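Local coordinates for protein probable 2-phosphosulfolactate phosphatase (Clostridium acetobutylicum, PDB 1VR0) that probably catalyses the magnesium-dependent hydrolysis of (2R)-O-phospho-3-sulfolactate to (2R)-3-sulfolactate and phosphate, at residues Asn31-Val36 with Leu148-Val153; Asn137-Ala142 with Ser171-Asn176; Asp76-Gly81 with Lys108-Thr113; Ile24-Val29 with Ser124-Asp129. All blocks are in the same frame, centred on the assembly; numbering follows the deposited sequence.

Three of the four contacts gather in the part of the chain built on the larger mixed sheet. Interaction 1 joins its neighbouring strands 33-37 and 152-156, interaction 2 packs helices 138-148 and 165-181 on one face of those strands, and interaction 4 brings two loops together, its centre about 9 Å from that of interaction 1. Interactions 1 and 2 touch through Val-35 and Val-141; Asn-31 and Ala-34 bond to the backbone of 124-129. Interaction 3 belongs to the separate three-stranded parallel sheet, about 27 Å from interaction 1 between centres, and is nested along the chain inside the loops closed by interactions 1 and 4. The bound sulfolactate is contacted by residues from both parts, among them Asp-38 and Thr-115.

Interaction 1 (Asn31-Val36 with Leu148-Val153); sequences NKTAVV and LNNDVV
Residues 33-34 run parallel to 152-153, with the CA atoms of Thr-33 and Val-152 4.7 Å apart. The hydrogen bonds step from one strand to the other: Thr-33 N gives to Asp-151 O at 2.8 Å, Thr-33 O receives Val-153 N, and Val-35 N gives to Val-153 O. Before the strands pair, Asn-150 bridges the gap. Its CG is anti to the backbone N (chi1 -172°), which sends ND2 to Asn-31 O at 2.8 Å in a nearly straight bond (173°) that lies in both the amide and the carbonyl plane. The second N-H of this amide goes to a water, which in turn donates to Thr-33 OG1. That hydroxyl donates to another water, which donates in turn to Asn-150 O, so threonine suits a place where one oxygen both accepts and donates while the CG2 methyl packs on Leu-148. These are inner strands of the mixed sheet; the beta-alpha-beta crossover from strand 129-133 through helix 138-148 to strand 152-156 steps over strand 33-37. On the helix-facing side Leu-148 lays CD1 against Thr-33 OG1 (3.6 Å) and CG2 (3.7 Å). On the other face Ala-34 CB meets Val-153 CG1 at 4.1 Å. Asn-149 takes a positive phi, readily adopted by asparagine, to end the helix. The extended Lys-32 chain reaches a water shared with Val-152 O, while Asp-151 OD1 accepts from Lys-14 N.

Interaction 2 (Asn137-Ala142 with Ser171-Asn176); sequences NGEAVA and SGYIIN
Asn-137 occupies the N-cap position of helix 138-148, yet its amide makes no capping bond and is held instead by Ser-134, Ile-132 and Leu-237. The helix it precedes packs beside helix 165-181 on one face of the mixed sheet, where Val-35 and Ile-37 of strand 33-37 lie beneath the pair. The axes of the two short segments approach to 8.6 Å and cross at -51°, a value common in ridges-into-grooves packing. Gly-138 makes the closest backbone approach: its CA lies 3.8 Å from Tyr-173 CE2 and 3.9 Å from Ile-174 CG1. A beta-carbon would fall inside the space taken by the tyrosine ring, so glycine suits this crossing. Glu-139 begins by pointing away, but its chain bends at chi2 (-81°) and passes the tip of the tyrosine, CG standing 3.6 Å from Tyr-173 OH. Its carboxylate is turned almost perpendicular to the ring plane, at 86°, and its OE1 forms a salt bridge with Arg-181 further along the partner helix. The tyrosine reaches across because its CG is anti to the backbone N. Val-141 faces the partner helix and sets its CG1 4.1 Å from Ile-174 CG2, one branched side chain crossing the other obliquely. One turn after the glycine, the small Ala-142 lets the helices stay close, its CB resting 4.0 Å from the carbonyl oxygen of Ile-174.

Interaction 3 (Asp76-Gly81 with Lys108-Thr113); sequences DAILGG and KTLIMT
Strands 77-81 and 109-113 pair in parallel, their short axes 4.6 Å apart at closest and 31° apart in direction. They belong to a beta-alpha-beta unit with helix 102-105 and form two of the three strands of the small parallel sheet, 109-113 being the middle one. Thr-109 N donates to Asp-76 O at 2.7 Å from above the carbonyl plane. The bonds continue through Ile-78 N to Thr-109 O and Ile-111 N to Ile-78 O, and Gly-80 N meets Ile-111 O at 3.0 Å. The last, Thr-113 N to Gly-80 O at 3.5 Å, is weak, so the pairing loosens toward the C-terminal ends of the strands, which lead to the pocket residues Glu-82, Lys-84, Thr-115 and Asn-116. One face carries Leu-79 and Ile-111, which lie side by side with Leu-79 CD2 3.9 Å from Ile-111 CB and pack beneath helix 63-73. The other carries Ile-78, Leu-110 and Met-112, the last two against helix 42-51. Ile-78 holds CG1 in the crowded position between N and C (chi1 55°), where it meets Leu-110 CD1 at 3.9 Å. At the N-terminal end of the pair the aliphatic part of Lys-108 crosses Ile-78 at about a right angle; its NZ stays 4.8 Å from Asp-76 OD1, so the opposite charges probably attract without direct contact. Gly-81 adopts a phi of 121°, for which the lack of a beta-carbon suits it. Above it the bent selenomethionine chain of Met-112 brings CE to 3.9 Å from Gly-81 N.

Interaction 4 (Ile24-Val29 with Ser124-Asp129); sequences IKEEKV and SETARD
No aromatic ring takes part here; the flat side-chain group is the carboxylate of Glu-26, and the CG2 methyl of Thr-126 lies over one of its faces, 3.8 Å from Glu-26 CD and 3.6 Å from OE2. The two side chains cross at about a right angle. Thr-126 places OG1 in the crowded position between N and C (chi1 51°), which turns the hydroxyl oxygen toward Val-29 CG1 at 3.4 Å. That one methyl of Val-29 is the centre of the contact. It also touches Ser-124 O, 3.6 Å away, and the CB of Ala-127 at 4.0 Å, fitting into the type I turn that runs from Ser-124 to Ala-127 and is closed by its own Ala-127 N to Ser-124 O bond. Alanine's small side chain lets the backbones approach, so that Ala-127 CA makes a CH-O contact with Val-29 O. The valine packs further on Ile-18 and Val-153, and so joins these loops to the inner strands 13-18 and 152-156 of the mixed sheet; nearby Lys-25 bonds to Asp-22 of the second subunit. With no hydrogen bond between 24-29 and 124-129, van der Waals packing of methyls against carbon and oxygen carries the contact, while Ser-124 OG turns back to Ala-120 O in the preceding helix 117-123.

Interaction 1 (Asn31-Val36 with Leu148-Val153)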
loop_
_atom_site.group_PDB
_atom_site.type_symbol
_atom_site.label_atom_id
_atom_site.label_comp_id
_atom_site.label_asym_id
_atom_site.label_seq_id
_atom_site.Cartn_x
_atom_site.Cartn_y
_atom_site.Cartn_z
ATOM N N ASN A 31 18.127 -10.064 -1.225
ATOM C CA ASN A 31 18.298 -11.444 -0.742
ATOM C C ASN A 31 17.019 -12.243 -0.525
ATOM O O ASN A 31 17.090 -13.367 -0.041
ATOM C CB ASN A 31 19.188 -11.491 0.493
ATOM C CG ASN A 31 20.406 -10.566 0.380
ATOM O OD1 ASN A 31 21.068 -10.519 -0.653
ATOM N ND2 ASN A 31 20.687 -9.810 1.450
ATOM N N LYS A 32 15.874 -11.702 -0.927
ATOM C CA LYS A 32 14.610 -12.412 -0.774
ATOM C C LYS A 32 14.186 -13.160 -2.039
ATOM O O LYS A 32 14.814 -13.058 -3.069
ATOM C CB LYS A 32 13.510 -11.428 -0.348
ATOM C CG LYS A 32 13.776 -10.863 1.018
ATOM C CD LYS A 32 12.699 -9.945 1.466
ATOM C CE LYS A 32 12.875 -9.588 2.939
ATOM N NZ LYS A 32 11.527 -9.161 3.447
ATOM N N THR A 33 13.116 -13.925 -1.946
ATOM C CA THR A 33 12.427 -14.406 -3.130
ATOM C C THR A 33 11.465 -13.283 -3.517
ATOM O O THR A 33 10.514 -13.001 -2.785
ATOM C CB THR A 33 11.636 -15.710 -2.843
ATOM O OG1 THR A 33 12.536 -16.762 -2.504
ATOM C CG2 THR A 33 10.836 -16.148 -4.015
ATOM N N ALA A 34 11.727 -12.612 -4.635
ATOM C CA ALA A 34 10.817 -11.562 -5.135
ATOM C C ALA A 34 9.897 -12.118 -6.214
ATOM O O ALA A 34 10.342 -12.791 -7.123
ATOM C CB ALA A 34 11.583 -10.391 -5.684
ATOM N N VAL A 35 8.609 -11.838 -6.102
ATOM C CA VAL A 35 7.657 -12.276 -7.084
ATOM C C VAL A 35 7.072 -11.031 -7.744
ATOM O O VAL A 35 6.420 -10.238 -7.091
ATOM C CB VAL A 35 6.548 -13.075 -6.422
ATOM C CG1 VAL A 35 5.487 -13.474 -7.442
ATOM C CG2 VAL A 35 7.127 -14.309 -5.702
ATOM N N VAL A 36 7.333 -10.840 -9.027
ATOM C CA VAL A 36 6.852 -9.654 -9.707
ATOM C C VAL A 36 5.496 -9.938 -10.368
ATOM O O VAL A 36 5.316 -10.952 -11.065
ATOM C CB VAL A 36 7.862 -9.148 -10.719
ATOM C CG1 VAL A 36 7.307 -7.943 -11.418
ATOM C CG2 VAL A 36 9.185 -8.801 -10.033
ATOM N N LEU A 148 12.043 -22.739 -2.691
ATOM C CA LEU A 148 13.140 -21.790 -2.515
ATOM C C LEU A 148 13.422 -21.514 -1.047
ATOM O O LEU A 148 14.534 -21.112 -0.679
ATOM C CB LEU A 148 12.835 -20.490 -3.233
ATOM C CG LEU A 148 13.077 -20.485 -4.725
ATOM C CD1 LEU A 148 12.731 -19.149 -5.219
ATOM C CD2 LEU A 148 14.528 -20.853 -5.067
ATOM N N ASN A 149 12.399 -21.715 -0.224
ATOM C CA ASN A 149 12.534 -21.720 1.240
ATOM C C ASN A 149 13.205 -20.473 1.843
ATOM O O ASN A 149 14.004 -20.587 2.786
ATOM C CB ASN A 149 13.277 -22.959 1.711
ATOM C CG ASN A 149 13.079 -23.209 3.201
ATOM O OD1 ASN A 149 12.010 -22.914 3.756
ATOM N ND2 ASN A 149 14.096 -23.726 3.846
ATOM N N ASN A 150 12.862 -19.310 1.297
ATOM C CA ASN A 150 13.445 -18.043 1.663
ATOM C C ASN A 150 12.274 -17.089 1.911
ATOM O O ASN A 150 11.160 -17.331 1.426
ATOM C CB ASN A 150 14.280 -17.562 0.472
ATOM C CG ASN A 150 15.122 -16.328 0.761
ATOM O OD1 ASN A 150 15.361 -15.970 1.903
ATOM N ND2 ASN A 150 15.615 -15.704 -0.301
ATOM N N ASP A 151 12.519 -15.999 2.631
ATOM C CA ASP A 151 11.498 -14.992 2.819
ATOM C C ASP A 151 11.097 -14.377 1.462
ATOM O O ASP A 151 11.875 -14.343 0.517
ATOM C CB ASP A 151 11.958 -13.869 3.743
ATOM C CG ASP A 151 12.283 -14.335 5.165
ATOM O OD1 ASP A 151 11.672 -15.295 5.726
ATOM O OD2 ASP A 151 13.183 -13.678 5.734
ATOM N N VAL A 152 9.873 -13.875 1.398
ATOM C CA VAL A 152 9.252 -13.510 0.153
ATOM C C VAL A 152 8.815 -12.067 0.172
ATOM O O VAL A 152 8.345 -11.582 1.178
ATOM C CB VAL A 152 8.029 -14.391 -0.107
ATOM C CG1 VAL A 152 7.325 -13.995 -1.377
ATOM C CG2 VAL A 152 8.476 -15.827 -0.215
ATOM N N VAL A 153 8.975 -11.389 -0.956
ATOM C CA VAL A 153 8.306 -10.128 -1.157
ATOM C C VAL A 153 7.579 -10.200 -2.492
ATOM O O VAL A 153 8.138 -10.582 -3.504
ATOM C CB VAL A 153 9.253 -8.908 -1.048
ATOM C CG1 VAL A 153 10.384 -9.001 -2.020
ATOM C CG2 VAL A 153 8.491 -7.635 -1.314
HETATM O O HOH W 1 9.593 -10.972 3.339
HETATM O O HOH W 2 10.940 -18.461 -1.035
HETATM O O HOH W 3 15.184 -16.987 -2.737
#

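Interaction 2 (Asn137-Ala142 with Ser171-Asn176)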
loop_
_atom_site.group_PDB
_atom_site.type_symbol
_atom_site.label_atom_id
_atom_site.label_comp_id
_atom_site.label_asym_id
_atom_site.label_seq_id
_atom_site.Cartn_x
_atom_site.Cartn_y
_atom_site.Cartn_z
ATOM N N ASN A 137 -0.088 -18.655 -13.615
ATOM C CA ASN A 137 0.865 -19.576 -12.983
ATOM C C ASN A 137 0.959 -19.450 -11.460
ATOM O O ASN A 137 1.953 -19.853 -10.856
ATOM C CB ASN A 137 2.249 -19.463 -13.638
ATOM C CG ASN A 137 2.966 -18.178 -13.302
ATOM O OD1 ASN A 137 2.366 -17.238 -12.809
ATOM N ND2 ASN A 137 4.262 -18.140 -13.563
ATOM N N GLY A 138 -0.104 -18.942 -10.850
ATOM C CA GLY A 138 -0.152 -18.701 -9.407
ATOM C C GLY A 138 0.192 -19.906 -8.562
ATOM O O GLY A 138 1.068 -19.828 -7.718
ATOM N N GLU A 139 -0.461 -21.033 -8.815
ATOM C CA GLU A 139 -0.170 -22.246 -8.064
ATOM C C GLU A 139 1.300 -22.658 -8.211
ATOM O O GLU A 139 1.972 -22.999 -7.223
ATOM C CB GLU A 139 -1.077 -23.405 -8.511
ATOM C CG GLU A 139 -2.564 -23.252 -8.188
ATOM C CD GLU A 139 -2.942 -23.617 -6.738
ATOM O OE1 GLU A 139 -2.091 -24.079 -5.963
ATOM O OE2 GLU A 139 -4.117 -23.458 -6.357
ATOM N N ALA A 140 1.799 -22.646 -9.436
ATOM C CA ALA A 140 3.162 -23.077 -9.675
ATOM C C ALA A 140 4.153 -22.134 -8.989
ATOM O O ALA A 140 5.188 -22.567 -8.502
ATOM C CB ALA A 140 3.435 -23.173 -11.165
ATOM N N VAL A 141 3.823 -20.840 -8.937
ATOM C CA VAL A 141 4.672 -19.860 -8.240
ATOM C C VAL A 141 4.734 -20.174 -6.742
ATOM O O VAL A 141 5.777 -20.046 -6.110
ATOM C CB VAL A 141 4.142 -18.431 -8.412
ATOM C CG1 VAL A 141 4.913 -17.480 -7.545
ATOM C CG2 VAL A 141 4.200 -17.998 -9.886
ATOM N N ALA A 142 3.593 -20.549 -6.179
ATOM C CA ALA A 142 3.525 -20.841 -4.775
ATOM C C ALA A 142 4.393 -22.058 -4.497
ATOM O O ALA A 142 5.128 -22.102 -3.525
ATOM C CB ALA A 142 2.111 -21.076 -4.372
ATOM N N SER A 171 -1.735 -10.949 -6.038
ATOM C CA SER A 171 -0.833 -11.231 -4.909
ATOM C C SER A 171 -1.504 -12.085 -3.861
ATOM O O SER A 171 -0.936 -13.034 -3.363
ATOM C CB SER A 171 -0.386 -9.973 -4.215
ATOM O OG SER A 171 0.234 -9.067 -5.107
ATOM N N GLY A 172 -2.726 -11.720 -3.518
ATOM C CA GLY A 172 -3.528 -12.447 -2.551
ATOM C C GLY A 172 -3.774 -13.881 -2.933
ATOM O O GLY A 172 -3.709 -14.757 -2.087
ATOM N N TYR A 173 -4.073 -14.112 -4.203
ATOM C CA TYR A 173 -4.288 -15.455 -4.692
ATOM C C TYR A 173 -3.054 -16.302 -4.488
ATOM O O TYR A 173 -3.147 -17.468 -4.047
ATOM C CB TYR A 173 -4.643 -15.402 -6.177
ATOM C CG TYR A 173 -4.589 -16.705 -6.894
ATOM C CD1 TYR A 173 -5.287 -17.814 -6.428
ATOM C CD2 TYR A 173 -3.883 -16.823 -8.092
ATOM C CE1 TYR A 173 -5.266 -19.003 -7.138
ATOM C CE2 TYR A 173 -3.862 -18.000 -8.794
ATOM C CZ TYR A 173 -4.544 -19.087 -8.319
ATOM O OH TYR A 173 -4.491 -20.274 -9.045
ATOM N N ILE A 174 -1.904 -15.718 -4.810
ATOM C CA ILE A 174 -0.647 -16.439 -4.740
ATOM C C ILE A 174 -0.285 -16.734 -3.278
ATOM O O ILE A 174 0.144 -17.835 -2.954
ATOM C CB ILE A 174 0.432 -15.665 -5.493
ATOM C CG1 ILE A 174 0.092 -15.704 -6.996
ATOM C CG2 ILE A 174 1.812 -16.239 -5.237
ATOM C CD1 ILE A 174 1.043 -15.015 -7.909
ATOM N N ILE A 175 -0.475 -15.745 -2.412
ATOM C CA ILE A 175 -0.231 -15.906 -0.993
ATOM C C ILE A 175 -1.127 -17.034 -0.473
ATOM O O ILE A 175 -0.690 -17.910 0.249
ATOM C CB ILE A 175 -0.498 -14.587 -0.261
ATOM C CG1 ILE A 175 0.602 -13.590 -0.623
ATOM C CG2 ILE A 175 -0.582 -14.786 1.246
ATOM C CD1 ILE A 175 0.251 -12.143 -0.309
ATOM N N ASN A 176 -2.377 -17.041 -0.907
ATOM C CA ASN A 176 -3.295 -18.076 -0.514
ATOM C C ASN A 176 -2.819 -19.449 -0.900
ATOM O O ASN A 176 -2.996 -20.384 -0.158
ATOM C CB ASN A 176 -4.667 -17.842 -1.131
ATOM C CG ASN A 176 -5.752 -18.551 -0.367
ATOM O OD1 ASN A 176 -6.216 -19.603 -0.751
ATOM N ND2 ASN A 176 -6.100 -17.997 0.766
#

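Interaction 3 (Asp76-Gly81 with Lys108-Thr113)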
loop_
_atom_site.group_PDB
_atom_site.type_symbol
_atom_site.label_atom_id
_atom_site.label_comp_id
_atom_site.label_asym_id
_atom_site.label_seq_id
_atom_site.Cartn_x
_atom_site.Cartn_y
_atom_site.Cartn_z
ATOM N N ASP A 76 16.647 -14.161 -34.547
ATOM C CA ASP A 76 15.675 -14.810 -33.657
ATOM C C ASP A 76 14.986 -13.886 -32.665
ATOM O O ASP A 76 14.227 -14.374 -31.812
ATOM C CB ASP A 76 16.368 -15.924 -32.835
ATOM C CG ASP A 76 16.759 -17.104 -33.675
ATOM O OD1 ASP A 76 15.880 -17.598 -34.440
ATOM O OD2 ASP A 76 17.946 -17.502 -33.582
ATOM N N ALA A 77 15.283 -12.587 -32.751
ATOM C CA ALA A 77 14.748 -11.588 -31.836
ATOM C C ALA A 77 13.433 -11.070 -32.351
ATOM O O ALA A 77 13.297 -10.881 -33.534
ATOM C CB ALA A 77 15.719 -10.433 -31.700
ATOM N N ILE A 78 12.476 -10.850 -31.463
ATOM C CA ILE A 78 11.243 -10.153 -31.791
ATOM C C ILE A 78 10.974 -9.028 -30.774
ATOM O O ILE A 78 11.432 -9.091 -29.628
ATOM C CB ILE A 78 10.039 -11.121 -31.842
ATOM C CG1 ILE A 78 9.890 -11.911 -30.537
ATOM C CG2 ILE A 78 10.185 -12.105 -33.004
ATOM C CD1 ILE A 78 8.674 -12.835 -30.524
ATOM N N LEU A 79 10.228 -8.011 -31.204
ATOM C CA LEU A 79 9.925 -6.827 -30.384
ATOM C C LEU A 79 8.460 -6.795 -29.954
ATOM O O LEU A 79 7.563 -6.734 -30.788
ATOM C CB LEU A 79 10.220 -5.551 -31.187
ATOM C CG LEU A 79 11.683 -5.154 -31.364
ATOM C CD1 LEU A 79 11.812 -4.094 -32.409
ATOM C CD2 LEU A 79 12.273 -4.661 -30.054
ATOM N N GLY A 80 8.226 -6.793 -28.655
ATOM C CA GLY A 80 6.866 -6.640 -28.111
ATOM C C GLY A 80 6.772 -5.748 -26.881
ATOM O O GLY A 80 7.770 -5.238 -26.398
ATOM N N GLY A 81 5.548 -5.583 -26.383
ATOM C CA GLY A 81 5.233 -4.704 -25.241
ATOM C C GLY A 81 4.236 -3.622 -25.598
ATOM O O GLY A 81 3.451 -3.760 -26.522
ATOM N N LYS A 108 12.317 -18.190 -30.138
ATOM C CA LYS A 108 12.665 -16.802 -30.357
ATOM C C LYS A 108 13.057 -16.085 -29.057
ATOM O O LYS A 108 12.876 -16.608 -27.953
ATOM C CB LYS A 108 11.547 -16.117 -31.142
ATOM C CG LYS A 108 11.629 -16.599 -32.605
ATOM C CD LYS A 108 10.515 -16.129 -33.465
ATOM C CE LYS A 108 10.800 -16.414 -34.949
ATOM N NZ LYS A 108 11.776 -15.440 -35.501
ATOM N N THR A 109 13.671 -14.918 -29.225
ATOM C CA THR A 109 14.077 -14.056 -28.119
ATOM C C THR A 109 13.186 -12.804 -28.112
ATOM O O THR A 109 13.224 -12.006 -29.028
ATOM C CB THR A 109 15.558 -13.632 -28.272
ATOM O OG1 THR A 109 16.413 -14.721 -27.936
ATOM C CG2 THR A 109 15.896 -12.451 -27.385
ATOM N N LEU A 110 12.401 -12.642 -27.066
ATOM C CA LEU A 110 11.426 -11.567 -26.981
ATOM C C LEU A 110 11.998 -10.373 -26.226
ATOM O O LEU A 110 12.191 -10.429 -25.012
ATOM C CB LEU A 110 10.180 -12.103 -26.293
ATOM C CG LEU A 110 9.050 -11.155 -25.998
ATOM C CD1 LEU A 110 8.593 -10.398 -27.240
ATOM C CD2 LEU A 110 7.956 -11.986 -25.446
ATOM N N ILE A 111 12.294 -9.306 -26.957
ATOM C CA ILE A 111 12.704 -8.056 -26.360
ATOM C C ILE A 111 11.410 -7.294 -26.036
ATOM O O ILE A 111 10.604 -7.014 -26.913
ATOM C CB ILE A 111 13.541 -7.195 -27.309
ATOM C CG1 ILE A 111 14.681 -7.979 -27.982
ATOM C CG2 ILE A 111 14.108 -6.002 -26.591
ATOM C CD1 ILE A 111 15.591 -8.767 -27.063
HETATM N N MSE A 112 11.195 -6.969 -24.770
HETATM C CA MSE A 112 10.040 -6.155 -24.433
HETATM C C MSE A 112 10.254 -5.041 -23.443
HETATM O O MSE A 112 11.114 -5.105 -22.565
HETATM C CB MSE A 112 8.857 -7.002 -23.963
HETATM C CG MSE A 112 9.139 -8.106 -22.994
HETATM SE SE MSE A 112 7.444 -8.930 -22.224
HETATM C CE MSE A 112 6.053 -8.455 -23.747
ATOM N N THR A 113 9.433 -4.018 -23.621
ATOM C CA THR A 113 9.385 -2.894 -22.735
ATOM C C THR A 113 7.915 -2.559 -22.545
ATOM O O THR A 113 7.148 -2.524 -23.515
ATOM C CB THR A 113 10.184 -1.705 -23.292
ATOM O OG1 THR A 113 10.108 -0.628 -22.365
ATOM C CG2 THR A 113 9.690 -1.240 -24.662
#

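Interaction 4 (Ile24-Val29 with Ser124-Asp129)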
loop_
_atom_site.group_PDB
_atom_site.type_symbol
_atom_site.label_atom_id
_atom_site.label_comp_id
_atom_site.label_asym_id
_atom_site.label_seq_id
_atom_site.Cartn_x
_atom_site.Cartn_y
_atom_site.Cartn_z
ATOM N N ILE A 24 9.187 0.459 -4.559
ATOM C CA ILE A 24 10.201 -0.510 -4.217
ATOM C C ILE A 24 11.331 0.162 -3.440
ATOM O O ILE A 24 11.815 1.209 -3.825
ATOM C CB ILE A 24 10.801 -1.116 -5.449
ATOM C CG1 ILE A 24 9.783 -1.944 -6.179
ATOM C CG2 ILE A 24 11.967 -2.001 -5.104
ATOM C CD1 ILE A 24 10.233 -2.338 -7.527
ATOM N N LYS A 25 11.742 -0.435 -2.338
ATOM C CA LYS A 25 12.926 0.010 -1.616
ATOM C C LYS A 25 13.800 -1.221 -1.537
ATOM O O LYS A 25 13.311 -2.296 -1.185
ATOM C CB LYS A 25 12.552 0.541 -0.224
ATOM C CG LYS A 25 11.745 1.861 -0.221
ATOM C CD LYS A 25 10.734 1.866 0.955
ATOM C CE LYS A 25 9.965 3.214 1.182
ATOM N NZ LYS A 25 10.763 4.194 1.985
ATOM N N GLU A 26 15.068 -1.066 -1.911
ATOM C CA GLU A 26 16.043 -2.166 -1.912
ATOM C C GLU A 26 16.015 -3.062 -0.671
ATOM O O GLU A 26 16.040 -4.282 -0.783
ATOM C CB GLU A 26 17.456 -1.604 -1.992
ATOM C CG GLU A 26 18.155 -1.796 -3.321
ATOM C CD GLU A 26 19.672 -1.773 -3.153
ATOM O OE1 GLU A 26 20.164 -2.033 -2.011
ATOM O OE2 GLU A 26 20.374 -1.513 -4.165
ATOM N N GLU A 27 15.972 -2.453 0.501
ATOM C CA GLU A 27 16.050 -3.200 1.741
ATOM C C GLU A 27 14.896 -4.163 1.929
ATOM O O GLU A 27 15.015 -5.107 2.695
ATOM C CB GLU A 27 16.114 -2.239 2.920
ATOM C CG GLU A 27 14.867 -1.332 3.089
ATOM C CD GLU A 27 14.994 0.036 2.394
ATOM O OE1 GLU A 27 15.754 0.177 1.382
ATOM O OE2 GLU A 27 14.316 0.978 2.886
ATOM N N LYS A 28 13.783 -3.899 1.253
ATOM C CA LYS A 28 12.625 -4.793 1.263
ATOM C C LYS A 28 12.741 -5.918 0.215
ATOM O O LYS A 28 11.921 -6.847 0.170
ATOM C CB LYS A 28 11.340 -4.017 0.937
ATOM C CG LYS A 28 10.811 -3.096 2.033
ATOM C CD LYS A 28 9.596 -2.330 1.495
ATOM C CE LYS A 28 8.909 -1.463 2.553
ATOM N NZ LYS A 28 7.510 -1.194 2.136
ATOM N N VAL A 29 13.720 -5.806 -0.667
ATOM C CA VAL A 29 13.845 -6.745 -1.758
ATOM C C VAL A 29 15.113 -7.607 -1.646
ATOM O O VAL A 29 15.052 -8.798 -1.895
ATOM C CB VAL A 29 13.746 -5.984 -3.096
ATOM C CG1 VAL A 29 14.493 -6.647 -4.166
ATOM C CG2 VAL A 29 12.316 -5.917 -3.519
ATOM N N SER A 124 13.648 -5.014 -8.931
ATOM C CA SER A 124 13.853 -6.117 -7.999
ATOM C C SER A 124 15.230 -6.807 -8.113
ATOM O O SER A 124 15.470 -7.820 -7.431
ATOM C CB SER A 124 12.739 -7.120 -8.206
ATOM O OG SER A 124 11.484 -6.431 -8.273
ATOM N N GLU A 125 16.146 -6.236 -8.904
ATOM C CA GLU A 125 17.469 -6.848 -9.158
ATOM C C GLU A 125 18.210 -7.408 -7.944
ATOM O O GLU A 125 18.950 -8.384 -8.072
ATOM C CB GLU A 125 18.417 -5.857 -9.835
ATOM C CG GLU A 125 17.937 -5.443 -11.199
ATOM C CD GLU A 125 19.019 -5.497 -12.226
ATOM O OE1 GLU A 125 20.034 -4.784 -11.976
ATOM O OE2 GLU A 125 18.838 -6.234 -13.251
ATOM N N THR A 126 18.073 -6.786 -6.786
ATOM C CA THR A 126 18.897 -7.210 -5.656
ATOM C C THR A 126 18.366 -8.450 -4.945
ATOM O O THR A 126 18.979 -8.889 -3.965
ATOM C CB THR A 126 19.055 -6.066 -4.635
ATOM O OG1 THR A 126 17.751 -5.525 -4.310
ATOM C CG2 THR A 126 19.958 -4.976 -5.225
ATOM N N ALA A 127 17.219 -8.982 -5.389
ATOM C CA ALA A 127 16.627 -10.146 -4.739
ATOM C C ALA A 127 17.484 -11.357 -5.018
ATOM O O ALA A 127 18.201 -11.385 -6.020
ATOM C CB ALA A 127 15.222 -10.375 -5.253
ATOM N N ARG A 128 17.414 -12.369 -4.153
ATOM C CA ARG A 128 18.104 -13.621 -4.430
ATOM C C ARG A 128 17.518 -14.330 -5.663
ATOM O O ARG A 128 18.260 -14.864 -6.492
ATOM C CB ARG A 128 18.058 -14.557 -3.232
ATOM C CG ARG A 128 18.898 -15.830 -3.431
ATOM C CD ARG A 128 18.680 -16.801 -2.323
ATOM N NE ARG A 128 19.269 -16.336 -1.077
ATOM C CZ ARG A 128 19.048 -16.890 0.110
ATOM N NH1 ARG A 128 18.228 -17.930 0.236
ATOM N NH2 ARG A 128 19.640 -16.377 1.183
ATOM N N ASP A 129 16.187 -14.372 -5.744
ATOM C CA ASP A 129 15.496 -14.967 -6.883
ATOM C C ASP A 129 14.389 -14.050 -7.278
ATOM O O ASP A 129 13.602 -13.692 -6.418
ATOM C CB ASP A 129 14.881 -16.309 -6.504
ATOM C CG ASP A 129 15.927 -17.372 -6.230
ATOM O OD1 ASP A 129 16.554 -17.819 -7.202
ATOM O OD2 ASP A 129 16.121 -17.763 -5.041
#